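Local coordinates for Non-canonical purine NTP pyrophosphatase (Staphylococcus aureus subsp. aureus, PDB 4BNQ), which hydrolyses non-canonical purine nucleoside triphosphates such as ITP, dITP and XTP to their monophosphates, releasing diphosphate, and probably clears them from the nucleotide pool, at the interface of chains A and B. Numbering follows the deposited sequence. Chains: chain A/B, Non-canonical purine NTP pyrophosphatase.

The interface of chains A and B. Residues chain A 183-184, 187; chain B 183-184, 187.
The C-terminal helix of each subunit, residues 177-191, packs against its twin across the two-fold of the HAM1-family homodimer, with A:Leu184 and B:Leu184 at the centre of this patch. Each leucine reaches past the other and sets its CD2 methyl on the opposite helix, over the peptide group that joins residues 183 and 184. CD2 of A:Leu184 lies 3.4 Å from the carbonyl O of B:Asn183; B:Leu184 CD2 meets A:Asn183 O at 3.5 Å. These are van der Waals contacts of a methyl with a backbone carbonyl; no polar pair bridges the two chains here, and the patch is held by shape and apolar packing. In both leucines CD1 is anti to CA (chi2 164° in A:Leu184, 155° in B:Leu184) and continues the side chain, which turns the CD2 branch onto the partner helix. The two methyls lie alongside each other, A:Leu184 CD2 to B:Leu184 CD2 at 4.0 Å, and A:Leu184 CD2 is 3.9 Å from B:Leu184 CA. The same methyl also packs on the asparagine beta-carbon, as in B:Leu184 CD2 to A:Asn183 CB at 3.7 Å, while the asparagine amide ends turn away from the partner helix. A:Ala187 and B:Ala187, about one turn further on, present only a methyl, which probably lets the helices approach closely: each CB touches the carbonyl O of the opposite leucine rather than its side chain. The patch hides 172 Å² of protein surface, most of it on the two leucines, and serves dimer assembly. Its centre lies about 17 Å from A:Asp68, the predicted proton acceptor. The two alanine contacts nearly match, B:Ala187 CB standing 3.4 Å from A:Leu184 O and A:Ala187 CB 3.5 Å from B:Leu184 O.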
# COMPACT_ATOMS: atom_id res chain seq x y z
N ASN A 183 3.54 2.84 -6.39
CA ASN A 183 3.91 3.81 -5.33
C ASN A 183 5.28 3.50 -4.77
O ASN A 183 6.08 4.41 -4.53
CB ASN A 183 2.88 3.84 -4.19
CG ASN A 183 1.61 4.60 -4.56
OD1 ASN A 183 1.60 5.42 -5.49
ND2 ASN A 183 0.53 4.34 -3.81
N LEU A 184 5.56 2.21 -4.59
CA LEU A 184 6.88 1.76 -4.18
C LEU A 184 7.90 2.06 -5.28
O LEU A 184 9.04 2.45 -4.99
CB LEU A 184 6.89 0.27 -3.84
CG LEU A 184 6.06 -0.20 -2.64
CD1 LEU A 184 5.85 -1.73 -2.67
CD2 LEU A 184 6.73 0.22 -1.33
N ALA A 187 8.53 5.88 -5.38
CA ALA A 187 9.34 6.24 -4.22
C ALA A 187 10.80 5.88 -4.49
O ALA A 187 11.70 6.63 -4.12
CB ALA A 187 8.85 5.56 -2.95
N ASN B 183 7.47 0.71 4.17
CA ASN B 183 7.83 0.10 2.89
C ASN B 183 8.12 1.18 1.88
O ASN B 183 9.04 1.05 1.09
CB ASN B 183 6.69 -0.77 2.35
CG ASN B 183 6.46 -2.03 3.17
OD1 ASN B 183 7.33 -2.46 3.94
ND2 ASN B 183 5.27 -2.62 3.01
N LEU B 184 7.32 2.24 1.91
CA LEU B 184 7.50 3.31 0.96
C LEU B 184 8.81 4.03 1.25
O LEU B 184 9.52 4.42 0.33
CB LEU B 184 6.31 4.27 0.99
CG LEU B 184 5.06 3.68 0.32
CD1 LEU B 184 3.82 4.34 0.87
CD2 LEU B 184 5.13 3.87 -1.20
N ALA B 187 11.82 1.91 0.10
CA ALA B 187 11.96 1.93 -1.36
C ALA B 187 12.68 3.19 -1.81
O ALA B 187 13.47 3.16 -2.76
CB ALA B 187 10.60 1.80 -2.03